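Local coordinates for protein globin II, extracellular (Lumbricus terrestris, PDB 1X9F) that probably binds and carries oxygen at a heme iron, as one globin chain of erythrocruorin, the giant extracellular hemoglobin of the earthworm, at residues H91-V94 and Q95-R99; E27-S30 and Q31-R35; L79-P82 and A83-K86; V12-E15 and W16-Y20; Y105-A108 and F109-A112. All blocks are in the same frame, centred on the assembly; numbering follows the deposited sequence.

Contact 1 (H91-V94 and Q95-R99). With HEM (protoporphyrin IX containing Fe), chain O.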
# COMPACT_ATOMS: atom_id res chain seq x y z
N HIS B 91 9.45 -27.84 -44.35
CA HIS B 91 8.84 -26.63 -44.91
C HIS B 91 9.93 -25.66 -45.36
O HIS B 91 9.88 -25.13 -46.48
CB HIS B 91 7.92 -25.97 -43.89
CG HIS B 91 7.12 -24.83 -44.44
ND1 HIS B 91 5.96 -25.01 -45.16
CD2 HIS B 91 7.30 -23.49 -44.36
CE1 HIS B 91 5.47 -23.84 -45.52
NE2 HIS B 91 6.26 -22.89 -45.04
N LEU B 92 10.91 -25.45 -44.49
CA LEU B 92 12.03 -24.55 -44.76
C LEU B 92 12.91 -25.07 -45.89
O LEU B 92 13.34 -24.30 -46.76
CB LEU B 92 12.88 -24.34 -43.50
CG LEU B 92 12.26 -23.61 -42.30
CD1 LEU B 92 13.17 -23.70 -41.09
CD2 LEU B 92 11.95 -22.16 -42.64
N GLN B 93 13.17 -26.38 -45.87
CA GLN B 93 13.96 -27.03 -46.90
C GLN B 93 13.33 -26.84 -48.27
O GLN B 93 14.05 -26.61 -49.25
CB GLN B 93 14.14 -28.51 -46.61
CG GLN B 93 14.78 -29.28 -47.76
CD GLN B 93 14.58 -30.77 -47.64
OE1 GLN B 93 13.44 -31.26 -47.64
NE2 GLN B 93 15.67 -31.51 -47.54
N VAL B 94 12.01 -26.95 -48.35
CA VAL B 94 11.31 -26.71 -49.60
C VAL B 94 11.53 -25.27 -50.07
O VAL B 94 11.71 -25.02 -51.26
CB VAL B 94 9.79 -27.07 -49.51
CG1 VAL B 94 9.00 -26.50 -50.69
CG2 VAL B 94 9.60 -28.58 -49.42
N GLN B 95 11.55 -24.33 -49.13
CA GLN B 95 11.76 -22.93 -49.46
C GLN B 95 13.20 -22.61 -49.89
O GLN B 95 13.43 -21.58 -50.52
CB GLN B 95 11.33 -22.02 -48.31
CG GLN B 95 9.84 -21.95 -48.13
CD GLN B 95 9.43 -21.29 -46.83
OE1 GLN B 95 10.16 -21.34 -45.82
NE2 GLN B 95 8.24 -20.69 -46.83
N HIS B 96 14.15 -23.48 -49.54
CA HIS B 96 15.56 -23.26 -49.91
C HIS B 96 16.10 -24.11 -51.07
O HIS B 96 17.05 -23.70 -51.74
CB HIS B 96 16.47 -23.42 -48.69
CG HIS B 96 16.33 -22.32 -47.69
ND1 HIS B 96 15.31 -22.30 -46.77
CD2 HIS B 96 17.05 -21.19 -47.49
CE1 HIS B 96 15.41 -21.20 -46.03
NE2 HIS B 96 16.46 -20.52 -46.45
N GLU B 97 15.51 -25.28 -51.29
CA GLU B 97 15.85 -26.14 -52.43
C GLU B 97 15.51 -25.39 -53.71
O GLU B 97 14.44 -24.78 -53.82
CB GLU B 97 15.10 -27.47 -52.38
CG GLU B 97 13.58 -27.32 -52.53
CD GLU B 97 12.83 -28.62 -52.66
OE1 GLU B 97 12.02 -28.74 -53.61
OE2 GLU B 97 13.03 -29.53 -51.82
N GLY B 98 16.41 -25.42 -54.68
CA GLY B 98 16.26 -24.57 -55.85
C GLY B 98 17.31 -23.48 -55.79
O GLY B 98 18.06 -23.29 -56.74
N ARG B 99 17.38 -22.78 -54.66
CA ARG B 99 18.39 -21.74 -54.47
C ARG B 99 19.77 -22.39 -54.41
O ARG B 99 19.92 -23.49 -53.86
CB ARG B 99 18.09 -20.95 -53.21
CG ARG B 99 16.64 -20.54 -53.13
CD ARG B 99 16.19 -20.01 -51.79
NE ARG B 99 14.80 -19.57 -51.85
CZ ARG B 99 14.38 -18.51 -52.53
NH1 ARG B 99 15.24 -17.77 -53.22
NH2 ARG B 99 13.10 -18.18 -52.52
CHA HEM O . 14.15 -17.15 -47.15
CHB HEM O . 14.85 -19.47 -42.91
CHC HEM O . 19.62 -19.89 -43.90
CHD HEM O . 18.87 -17.78 -48.26
C1A HEM O . 13.92 -17.70 -45.80
C2A HEM O . 12.66 -17.63 -45.22
C3A HEM O . 12.81 -18.30 -43.93
C4A HEM O . 14.23 -18.71 -43.99
CMA HEM O . 11.79 -18.53 -42.85
CAA HEM O . 11.42 -16.94 -45.74
CBA HEM O . 10.50 -17.86 -46.52
CGA HEM O . 9.39 -16.98 -47.04
O1A HEM O . 8.47 -16.63 -46.26
O2A HEM O . 9.43 -16.63 -48.24
C1B HEM O . 16.27 -19.79 -42.81
C2B HEM O . 16.77 -20.38 -41.67
C3B HEM O . 18.08 -20.50 -41.98
C4B HEM O . 18.32 -19.98 -43.24
CMB HEM O . 16.05 -20.81 -40.42
CAB HEM O . 18.92 -21.03 -41.10
CBB HEM O . 19.66 -21.61 -40.17
C1C HEM O . 19.84 -19.28 -45.21
C2C HEM O . 21.12 -19.18 -45.72
C3C HEM O . 20.91 -18.59 -46.95
C4C HEM O . 19.54 -18.37 -47.08
CMC HEM O . 22.39 -19.65 -45.05
CAC HEM O . 21.99 -18.27 -47.92
CBC HEM O . 23.01 -17.48 -47.52
C1D HEM O . 17.44 -17.42 -48.36
C2D HEM O . 16.94 -16.72 -49.45
C3D HEM O . 15.61 -16.51 -49.18
C4D HEM O . 15.43 -17.15 -47.86
CMD HEM O . 17.70 -16.28 -50.68
CAD HEM O . 14.57 -15.82 -50.03
CBD HEM O . 14.75 -14.31 -50.01
CGD HEM O . 13.63 -13.73 -50.84
O1D HEM O . 12.45 -13.89 -50.47
O2D HEM O . 13.94 -13.11 -51.88
NA HEM O . 14.89 -18.39 -45.12
NB HEM O . 17.17 -19.52 -43.79
NC HEM O . 18.83 -18.83 -46.01
ND HEM O . 16.56 -17.69 -47.36
FE HEM O . 16.85 -18.67 -45.61

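Contact 2 (E27-S30 and Q31-R35). With CMO (carbon monoxide), chain P.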
# COMPACT_ATOMS: atom_id res chain seq x y z
N GLU B 27 14.87 -6.40 -34.13
CA GLU B 27 15.33 -5.92 -35.43
C GLU B 27 16.84 -5.84 -35.47
O GLU B 27 17.48 -6.35 -36.39
CB GLU B 27 14.76 -4.54 -35.78
CG GLU B 27 13.27 -4.53 -36.07
CD GLU B 27 12.81 -3.14 -36.47
OE1 GLU B 27 12.71 -2.26 -35.60
OE2 GLU B 27 12.55 -2.94 -37.67
N ALA B 28 17.42 -5.18 -34.46
CA ALA B 28 18.86 -4.99 -34.36
C ALA B 28 19.57 -6.34 -34.35
O ALA B 28 20.59 -6.53 -35.03
CB ALA B 28 19.20 -4.19 -33.10
N PHE B 29 19.00 -7.26 -33.58
CA PHE B 29 19.48 -8.62 -33.48
C PHE B 29 19.45 -9.34 -34.83
O PHE B 29 20.44 -9.97 -35.22
CB PHE B 29 18.61 -9.35 -32.46
CG PHE B 29 19.01 -10.76 -32.21
CD1 PHE B 29 20.19 -11.06 -31.55
CD2 PHE B 29 18.17 -11.80 -32.58
CE1 PHE B 29 20.55 -12.39 -31.30
CE2 PHE B 29 18.52 -13.13 -32.33
CZ PHE B 29 19.71 -13.42 -31.69
N SER B 30 18.32 -9.24 -35.53
CA SER B 30 18.18 -9.79 -36.87
C SER B 30 19.24 -9.26 -37.81
O SER B 30 19.78 -10.02 -38.62
CB SER B 30 16.81 -9.41 -37.45
OG SER B 30 15.78 -10.11 -36.78
N GLN B 31 19.53 -7.97 -37.72
CA GLN B 31 20.50 -7.32 -38.62
C GLN B 31 21.93 -7.70 -38.29
O GLN B 31 22.74 -7.95 -39.19
CB GLN B 31 20.36 -5.80 -38.58
CG GLN B 31 18.98 -5.30 -38.92
CD GLN B 31 18.91 -3.79 -38.86
OE1 GLN B 31 19.25 -3.11 -39.83
NE2 GLN B 31 18.45 -3.26 -37.73
N ALA B 32 22.25 -7.72 -36.99
CA ALA B 32 23.55 -8.14 -36.51
C ALA B 32 23.94 -9.50 -37.09
O ALA B 32 25.07 -9.68 -37.54
CB ALA B 32 23.56 -8.17 -35.00
N ILE B 33 22.99 -10.44 -37.11
CA ILE B 33 23.27 -11.78 -37.64
C ILE B 33 23.57 -11.77 -39.15
O ILE B 33 24.56 -12.37 -39.58
CB ILE B 33 22.14 -12.79 -37.28
CG1 ILE B 33 22.13 -13.06 -35.76
CG2 ILE B 33 22.34 -14.11 -38.03
CD1 ILE B 33 20.81 -13.65 -35.25
N TRP B 34 22.73 -11.09 -39.94
CA TRP B 34 22.94 -10.99 -41.39
C TRP B 34 24.21 -10.23 -41.79
O TRP B 34 24.89 -10.63 -42.74
CB TRP B 34 21.68 -10.52 -42.14
CG TRP B 34 20.78 -11.68 -42.31
CD1 TRP B 34 19.61 -11.92 -41.66
CD2 TRP B 34 21.05 -12.83 -43.10
NE1 TRP B 34 19.10 -13.15 -42.03
CE2 TRP B 34 19.98 -13.72 -42.92
CE3 TRP B 34 22.09 -13.19 -43.97
CZ2 TRP B 34 19.92 -14.95 -43.57
CZ3 TRP B 34 22.02 -14.41 -44.62
CH2 TRP B 34 20.95 -15.27 -44.42
N ARG B 35 24.54 -9.17 -41.06
CA ARG B 35 25.80 -8.46 -41.29
C ARG B 35 27.01 -9.32 -40.98
O ARG B 35 28.00 -9.29 -41.71
CB ARG B 35 25.86 -7.19 -40.46
CG ARG B 35 24.98 -6.12 -41.04
CD ARG B 35 24.74 -4.99 -40.10
NE ARG B 35 23.90 -4.00 -40.76
CZ ARG B 35 23.11 -3.14 -40.12
NH1 ARG B 35 23.04 -3.14 -38.80
NH2 ARG B 35 22.39 -2.28 -40.82
C CMO P . 17.43 -16.71 -44.80
O CMO P . 17.96 -15.58 -44.98

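Contact 3 (L79-P82 and A83-K86)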
# COMPACT_ATOMS: atom_id res chain seq x y z
N LEU B 79 13.00 -28.03 -30.61
CA LEU B 79 14.10 -28.99 -30.52
C LEU B 79 13.70 -30.18 -29.66
O LEU B 79 14.18 -31.30 -29.87
CB LEU B 79 15.36 -28.35 -29.96
CG LEU B 79 16.16 -27.47 -30.93
CD1 LEU B 79 17.20 -26.67 -30.18
CD2 LEU B 79 16.80 -28.30 -32.04
N ASP B 80 12.80 -29.94 -28.71
CA ASP B 80 12.29 -30.99 -27.84
C ASP B 80 11.07 -31.73 -28.42
O ASP B 80 10.55 -32.66 -27.80
CB ASP B 80 11.96 -30.42 -26.45
CG ASP B 80 10.82 -29.41 -26.49
OD1 ASP B 80 10.87 -28.48 -27.33
OD2 ASP B 80 9.85 -29.47 -25.71
N GLN B 81 10.62 -31.31 -29.61
CA GLN B 81 9.52 -31.98 -30.30
C GLN B 81 9.94 -32.35 -31.71
O GLN B 81 9.62 -31.65 -32.68
CB GLN B 81 8.27 -31.09 -30.33
CG GLN B 81 7.88 -30.51 -28.98
CD GLN B 81 7.20 -29.18 -29.12
OE1 GLN B 81 6.17 -29.07 -29.78
NE2 GLN B 81 7.77 -28.15 -28.51
N PRO B 82 10.67 -33.47 -31.82
CA PRO B 82 11.28 -33.91 -33.09
C PRO B 82 10.32 -34.01 -34.27
O PRO B 82 10.68 -33.62 -35.38
CB PRO B 82 11.84 -35.30 -32.75
CG PRO B 82 11.22 -35.67 -31.44
CD PRO B 82 10.98 -34.39 -30.72
N ALA B 83 9.11 -34.53 -34.04
CA ALA B 83 8.12 -34.66 -35.12
C ALA B 83 7.72 -33.31 -35.71
O ALA B 83 7.63 -33.17 -36.93
CB ALA B 83 6.90 -35.42 -34.62
N THR B 84 7.48 -32.34 -34.83
CA THR B 84 7.11 -30.99 -35.25
C THR B 84 8.31 -30.31 -35.91
O THR B 84 8.16 -29.66 -36.94
CB THR B 84 6.60 -30.18 -34.04
OG1 THR B 84 5.43 -30.82 -33.51
CG2 THR B 84 6.09 -28.81 -34.47
N LEU B 85 9.49 -30.48 -35.32
CA LEU B 85 10.70 -29.86 -35.84
C LEU B 85 10.95 -30.29 -37.28
O LEU B 85 11.23 -29.46 -38.14
CB LEU B 85 11.92 -30.23 -34.98
CG LEU B 85 13.30 -29.78 -35.46
CD1 LEU B 85 13.41 -28.27 -35.53
CD2 LEU B 85 14.40 -30.37 -34.59
N LYS B 86 10.82 -31.60 -37.51
CA LYS B 86 11.02 -32.19 -38.83
C LYS B 86 10.08 -31.55 -39.84
O LYS B 86 10.49 -31.23 -40.96
CB LYS B 86 10.78 -33.70 -38.75
CG LYS B 86 11.10 -34.48 -40.03
CD LYS B 86 12.59 -34.84 -40.13
CE LYS B 86 12.86 -35.78 -41.33
NZ LYS B 86 12.46 -35.12 -42.65
O HOH W 1 3.68 -30.59 -31.22

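Contact 4 (V12-E15 and W16-Y20)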
# COMPACT_ATOMS: atom_id res chain seq x y z
N VAL B 12 19.79 -24.25 -25.23
CA VAL B 12 19.65 -23.39 -26.40
C VAL B 12 18.27 -22.73 -26.46
O VAL B 12 18.17 -21.56 -26.84
CB VAL B 12 19.98 -24.13 -27.72
CG1 VAL B 12 19.68 -23.24 -28.93
CG2 VAL B 12 21.44 -24.55 -27.74
N LYS B 13 17.21 -23.46 -26.09
CA LYS B 13 15.87 -22.85 -26.03
C LYS B 13 15.87 -21.62 -25.12
O LYS B 13 15.38 -20.56 -25.50
CB LYS B 13 14.80 -23.85 -25.59
CG LYS B 13 14.41 -24.83 -26.71
CD LYS B 13 13.31 -25.80 -26.25
CE LYS B 13 11.98 -25.06 -26.01
NZ LYS B 13 10.90 -26.03 -25.63
N SER B 14 16.44 -21.76 -23.92
CA SER B 14 16.48 -20.66 -22.96
C SER B 14 17.35 -19.49 -23.41
O SER B 14 16.93 -18.33 -23.32
CB SER B 14 16.96 -21.14 -21.59
OG SER B 14 15.93 -21.84 -20.92
N GLU B 15 18.56 -19.81 -23.86
CA GLU B 15 19.48 -18.77 -24.28
C GLU B 15 18.97 -18.05 -25.52
O GLU B 15 19.20 -16.85 -25.67
CB GLU B 15 20.88 -19.36 -24.46
CG GLU B 15 21.40 -19.89 -23.13
CD GLU B 15 22.79 -20.49 -23.19
OE1 GLU B 15 23.35 -20.75 -22.11
OE2 GLU B 15 23.31 -20.71 -24.31
N TRP B 16 18.23 -18.76 -26.37
CA TRP B 16 17.59 -18.13 -27.52
C TRP B 16 16.54 -17.12 -27.05
O TRP B 16 16.55 -15.96 -27.49
CB TRP B 16 16.96 -19.17 -28.46
CG TRP B 16 16.08 -18.57 -29.51
CD1 TRP B 16 14.71 -18.58 -29.54
CD2 TRP B 16 16.49 -17.85 -30.68
NE1 TRP B 16 14.25 -17.92 -30.65
CE2 TRP B 16 15.32 -17.46 -31.37
CE3 TRP B 16 17.74 -17.50 -31.22
CZ2 TRP B 16 15.36 -16.74 -32.57
CZ3 TRP B 16 17.78 -16.79 -32.42
CH2 TRP B 16 16.59 -16.42 -33.08
N GLY B 17 15.66 -17.56 -26.16
CA GLY B 17 14.66 -16.70 -25.55
C GLY B 17 15.25 -15.40 -25.04
O GLY B 17 14.77 -14.32 -25.38
N ARG B 18 16.31 -15.50 -24.24
CA ARG B 18 16.98 -14.32 -23.70
C ARG B 18 17.65 -13.42 -24.75
O ARG B 18 17.69 -12.21 -24.56
CB ARG B 18 17.99 -14.72 -22.63
CG ARG B 18 17.53 -14.42 -21.22
CD ARG B 18 17.56 -15.62 -20.30
NE ARG B 18 18.83 -16.34 -20.36
CZ ARG B 18 19.03 -17.57 -19.90
NH1 ARG B 18 18.03 -18.25 -19.33
NH2 ARG B 18 20.22 -18.13 -20.00
N ALA B 19 18.16 -14.00 -25.83
CA ALA B 19 18.90 -13.23 -26.84
C ALA B 19 17.99 -12.65 -27.92
O ALA B 19 18.27 -11.59 -28.49
CB ALA B 19 19.97 -14.09 -27.49
N TYR B 20 16.89 -13.36 -28.19
CA TYR B 20 15.97 -13.00 -29.25
C TYR B 20 15.31 -11.64 -29.03
O TYR B 20 15.20 -10.85 -29.97
CB TYR B 20 14.91 -14.10 -29.41
CG TYR B 20 14.06 -14.04 -30.66
CD1 TYR B 20 12.78 -14.59 -30.66
CD2 TYR B 20 14.54 -13.46 -31.83
CE1 TYR B 20 11.99 -14.56 -31.80
CE2 TYR B 20 13.75 -13.43 -32.98
CZ TYR B 20 12.48 -13.98 -32.95
OH TYR B 20 11.71 -13.94 -34.08
O HOH W 2 22.04 -20.54 -19.65

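Contact 5 (Y105-A108 and F109-A112). With HEM (protoporphyrin IX containing Fe), chain O.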
# COMPACT_ATOMS: atom_id res chain seq x y z
N TYR B 105 27.86 -21.30 -46.94
CA TYR B 105 26.96 -20.24 -46.48
C TYR B 105 26.22 -20.56 -45.20
O TYR B 105 26.22 -19.75 -44.27
CB TYR B 105 25.96 -19.85 -47.56
CG TYR B 105 26.55 -19.16 -48.77
CD1 TYR B 105 25.73 -18.82 -49.83
CD2 TYR B 105 27.91 -18.86 -48.85
CE1 TYR B 105 26.23 -18.19 -50.95
CE2 TYR B 105 28.43 -18.23 -49.98
CZ TYR B 105 27.58 -17.90 -51.02
OH TYR B 105 28.06 -17.28 -52.15
N PHE B 106 25.56 -21.73 -45.14
CA PHE B 106 24.93 -22.18 -43.89
C PHE B 106 25.95 -22.15 -42.78
O PHE B 106 25.63 -21.91 -41.62
CB PHE B 106 24.38 -23.60 -44.00
CG PHE B 106 23.14 -23.69 -44.82
CD1 PHE B 106 23.22 -24.07 -46.14
CD2 PHE B 106 21.91 -23.37 -44.27
CE1 PHE B 106 22.08 -24.15 -46.91
CE2 PHE B 106 20.76 -23.44 -45.03
CZ PHE B 106 20.84 -23.84 -46.36
N ASP B 107 27.20 -22.39 -43.17
CA ASP B 107 28.30 -22.41 -42.23
C ASP B 107 28.60 -21.03 -41.64
O ASP B 107 28.76 -20.90 -40.43
CB ASP B 107 29.55 -22.99 -42.89
CG ASP B 107 30.59 -23.39 -41.87
OD1 ASP B 107 30.39 -24.42 -41.19
OD2 ASP B 107 31.65 -22.75 -41.69
N ALA B 108 28.66 -20.01 -42.49
CA ALA B 108 28.88 -18.64 -42.02
C ALA B 108 27.71 -18.14 -41.17
O ALA B 108 27.91 -17.48 -40.15
CB ALA B 108 29.11 -17.71 -43.19
N PHE B 109 26.50 -18.49 -41.59
CA PHE B 109 25.30 -18.12 -40.86
C PHE B 109 25.38 -18.65 -39.44
O PHE B 109 25.14 -17.91 -38.49
CB PHE B 109 24.07 -18.67 -41.57
CG PHE B 109 22.78 -18.09 -41.07
CD1 PHE B 109 21.89 -18.86 -40.34
CD2 PHE B 109 22.47 -16.76 -41.32
CE1 PHE B 109 20.70 -18.31 -39.88
CE2 PHE B 109 21.29 -16.21 -40.86
CZ PHE B 109 20.40 -16.99 -40.14
N LYS B 110 25.73 -19.92 -39.30
CA LYS B 110 25.86 -20.54 -37.99
C LYS B 110 26.87 -19.80 -37.12
O LYS B 110 26.61 -19.56 -35.94
CB LYS B 110 26.26 -22.00 -38.14
CG LYS B 110 26.46 -22.71 -36.81
CD LYS B 110 26.77 -24.17 -37.00
CE LYS B 110 28.23 -24.38 -37.39
NZ LYS B 110 28.65 -25.77 -37.06
N THR B 111 28.01 -19.44 -37.71
CA THR B 111 29.05 -18.71 -36.99
C THR B 111 28.52 -17.37 -36.53
O THR B 111 28.78 -16.93 -35.41
CB THR B 111 30.27 -18.50 -37.92
OG1 THR B 111 30.80 -19.78 -38.29
CG2 THR B 111 31.43 -17.85 -37.17
N ALA B 112 27.75 -16.73 -37.41
CA ALA B 112 27.18 -15.43 -37.15
C ALA B 112 26.17 -15.49 -36.00
O ALA B 112 26.25 -14.68 -35.07
CB ALA B 112 26.54 -14.87 -38.41
CHA HEM O . 14.15 -17.15 -47.15
CHB HEM O . 14.85 -19.47 -42.91
CHC HEM O . 19.62 -19.89 -43.90
CHD HEM O . 18.87 -17.78 -48.26
C1A HEM O . 13.92 -17.70 -45.80
C2A HEM O . 12.66 -17.63 -45.22
C3A HEM O . 12.81 -18.30 -43.93
C4A HEM O . 14.23 -18.71 -43.99
CMA HEM O . 11.79 -18.53 -42.85
CAA HEM O . 11.42 -16.94 -45.74
CBA HEM O . 10.50 -17.86 -46.52
CGA HEM O . 9.39 -16.98 -47.04
O1A HEM O . 8.47 -16.63 -46.26
O2A HEM O . 9.43 -16.63 -48.24
C1B HEM O . 16.27 -19.79 -42.81
C2B HEM O . 16.77 -20.38 -41.67
C3B HEM O . 18.08 -20.50 -41.98
C4B HEM O . 18.32 -19.98 -43.24
CMB HEM O . 16.05 -20.81 -40.42
CAB HEM O . 18.92 -21.03 -41.10
CBB HEM O . 19.66 -21.61 -40.17
C1C HEM O . 19.84 -19.28 -45.21
C2C HEM O . 21.12 -19.18 -45.72
C3C HEM O . 20.91 -18.59 -46.95
C4C HEM O . 19.54 -18.37 -47.08
CMC HEM O . 22.39 -19.65 -45.05
CAC HEM O . 21.99 -18.27 -47.92
CBC HEM O . 23.01 -17.48 -47.52
C1D HEM O . 17.44 -17.42 -48.36
C2D HEM O . 16.94 -16.72 -49.45
C3D HEM O . 15.61 -16.51 -49.18
C4D HEM O . 15.43 -17.15 -47.86
CMD HEM O . 17.70 -16.28 -50.68
CAD HEM O . 14.57 -15.82 -50.03
CBD HEM O . 14.75 -14.31 -50.01
CGD HEM O . 13.63 -13.73 -50.84
O1D HEM O . 12.45 -13.89 -50.47
O2D HEM O . 13.94 -13.11 -51.88
NA HEM O . 14.89 -18.39 -45.12
NB HEM O . 17.17 -19.52 -43.79
NC HEM O . 18.83 -18.83 -46.01
ND HEM O . 16.56 -17.69 -47.36
FE HEM O . 16.85 -18.67 -45.61
O HOH W 3 31.08 -25.17 -38.79

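Contact 1 (H91-V94 and Q95-R99)
His96 ND1 gives its hydrogen to Leu92 O, one helical turn back, at 2.8 Å and almost straight (172°). The oxygen lies at the edge of the imidazole, in the ring plane, although the nitrogen stands above the plane of the carbonyl; His96 N adds a weak bond to the same oxygen. With ND1 used in this way, the other ring nitrogen faces the heme, and His96 NE2 binds the iron at 2.1 Å. This is the proximal histidine of the globin fold, at the end of the helix (F) that runs under the heme, and the bond to Leu92 O, with the iron on NE2, helps to fix the ring's rotation. Gln93 O closes the helix by taking both His96 N and, at 2.8 Å, Glu97 N. Gln95 O is taken in turn by Arg99 NE at 2.8 Å, and this holds the guanidinium with one face over HEM CAD. Gln95 reaches back along the helix on an extended chain, its amide plane 63° from the His91 ring and its OE1 3.7 Å from Leu92 CD2. The polar tips of the pair serve a second heme: His91 NE2 bonds its propionate O1A, Gln95 NE2 more weakly. With an alanine in place of Gln95, that propionate would probably lose its weaker bond, and a gap would open beside CBA of the His96-bound heme, 3.6 Å from Gln95 OE1.

Contact 2 (E27-S30 and Q31-R35)
Glu27 O, Ala28 O and Phe29 O each accept the backbone N-H four residues on, from Gln31, Ala32 and Ile33, in a regular alpha-helical run. Ala32 N to Ala28 O is the shortest of these bonds, at 2.8 Å, whereas Trp34 N reaches Ser30 O only weakly, at 3.4 Å. The same spacing brings Phe29 and Ile33 onto one side of the helix. Phe29 swings its ring out with CG trans to the backbone N (chi1 -178°), and Ile33 CD1 comes over one face of it, 3.9 Å from the centroid and 21° off the normal. This CH-pi contact is displaced toward the CE2 and CZ rim, with Ile33 CD1 3.7 Å from Phe29 CZ. Ser30 turns its hydroxyl back beside its own N, where OG is hydrogen-bonded to Arg26 O and also to Asp66. Arg35 lays its guanidinium over Gln31 CB and bonds Thr56 through NE. Trp34, further along, belongs to the carbon monoxide pocket together with Phe48, His64 and Val68; its six-membered ring reaches the ligand, although the modelled approach is doubtful. The segment is part of the second helix (B) of the globin fold. Phe29 and Ser30 pack on Leu69 of helix 59-77, while Phe29 and Ala32 meet Val116 and Ile33 meets Phe109 on helix 103-121.

Contact 3 (L79-P82 and A83-K86)
Gln81 O accepts Leu85 N at 2.9 Å, with the donor nearly in line with the C=O bond (163°), which sets up the first turn of helix 82-96. Pro82 O follows with Lys86 N, also at 2.9 Å. Gln81 occupies the N-cap position, and Pro82, which has no N-H to offer, stands in the first turn, where a helix asks for none. Beside this turn the side chains of Gln81 and Thr84 run alongside each other and point the same way, their CB atoms 4.2 Å apart. One water joins their polar tips, donating to Gln81 OE1 at 3.3 Å and lying 2.9 Å from Thr84 OG1. The other end of the amide, Gln81 NE2, bonds Ser29 of the Globin III chain and, weakly, Asp80 OD1 at 3.3 Å. On the inner side, Leu79 and Leu85 meet through one methyl each, Leu79 CD2 to Leu85 CD2 at 4.1 Å. The turn thus leads from helix 59-77 into the helix that carries the proximal histidine: Leu79 and Leu85 pack against Cys133, Ile137 and His136 of helix 127-142, while Ala83 and Thr84 face Pro65 and Ser68 of the Globin III chain.

Contact 4 (V12-E15 and W16-Y20)
Arg18 folds its guanidinium back over the preceding turn, with one face over Ser14 O and Glu15 CA, both offset toward its rim. The bends at chi2 (125°) and chi3 produce this return. They leave Arg18 NH1 3.8 Å from Ser14 CB and Arg18 NH2 at the same distance from Glu15 CG. The carboxylate and guanidinium are set obliquely, their planes 63° apart, and Glu15 OE1 lies 4.6 Å from Arg18 NH2, beyond a salt bridge. A water fills in between the two charges: it donates to Glu15 OE1 at 2.8 Å and accepts from Arg18 NH2 at 3.0 Å, in the plane of the guanidinium. Both charges have firmer partners in another protein chain, an acidic side chain for Arg18 and a polar one for Glu15 OE1; Glu15 OE2 takes Trp130 NE1 and the backbone N of Asp126. Beneath them regular helical bonds run from Trp16, Gly17, Arg18 and Ala19 back to Val12 O, Lys13 O, Ser14 O and Glu15 O. Trp16 reaches inward and puts its CZ2 over the centre of the Tyr20 ring, 3.4 Å above it, while NE1 bonds Asp73. This is the first helix (A) of the globin fold, wedged against three others: Trp16 on Leu72 and Ile76 of helix 59-77, Ala19 and Arg18 on Leu121 of helix 103-121, and Val12 on Trp130 of helix 127-142.

Contact 5 (Y105-A108 and F109-A112)
Phe106 and Phe109 leave the helix by different first torsions, Phe106 with CG beside the backbone N (chi1 -74°) and Phe109 with CG swung trans to it (chi1 -167°). Both rings reach the same edge of the heme, Phe106 on the His96 side and Phe109 on the carbon monoxide side, from the helix that lines one end of the globin heme pocket (G). Phe106 lies with one face over the methyl HEM CMC, which sits 3.8 Å above the ring plane toward its rim. Phe109 turns a face to the bridge carbon CHC, and its CE1 is 3.5 Å from HEM CBB. Tyr105 brings its CB to 3.8 Å from HEM CBC, so three aromatic residues hold the vinyl and methyl groups of this rim. Were Phe106 replaced by an alanine, the ring's cover over CMC and one side of CHC would be gone, and that rim of the heme is likely to shift more freely. Phe109 N bonds Tyr105 O, and Lys110 N bonds Phe106 O. Away from the heme, a water links Asp107 OD1 (2.6 Å) to Lys110 NZ (3.0 Å), donating to the first and accepting from the second; the lysine also makes salt bridges to Asp131 and Asp135. Asp107 O accepts twice, from Thr111 N and Thr111 OG1, each at 3.2 Å and from opposite faces of the carbonyl plane.

How the contacts relate
The heme ties contacts 1 and 5 together: their centres are 17 Å apart, and each touches the porphyrin, contact 1 binding the iron and contact 5 covering the vinyl-bearing rim. Contact 2 adds the other side of the pocket, where Trp34 lies by the carbon monoxide and its ring meets that of Phe109 in contact 5; Ile33 CG2 lies 3.7 Å from Phe109 CE2. Contact 4 backs contact 2, with Trp16 CZ3 3.7 Å from Phe29 CE2; its centre is about 25 Å from that of contact 1, across the chain's centre. Contact 3 opens the helix that ends in contact 1 and is joined to contact 4 by a salt bridge, Asp80 OD1 to Lys13 NZ at 3.0 Å.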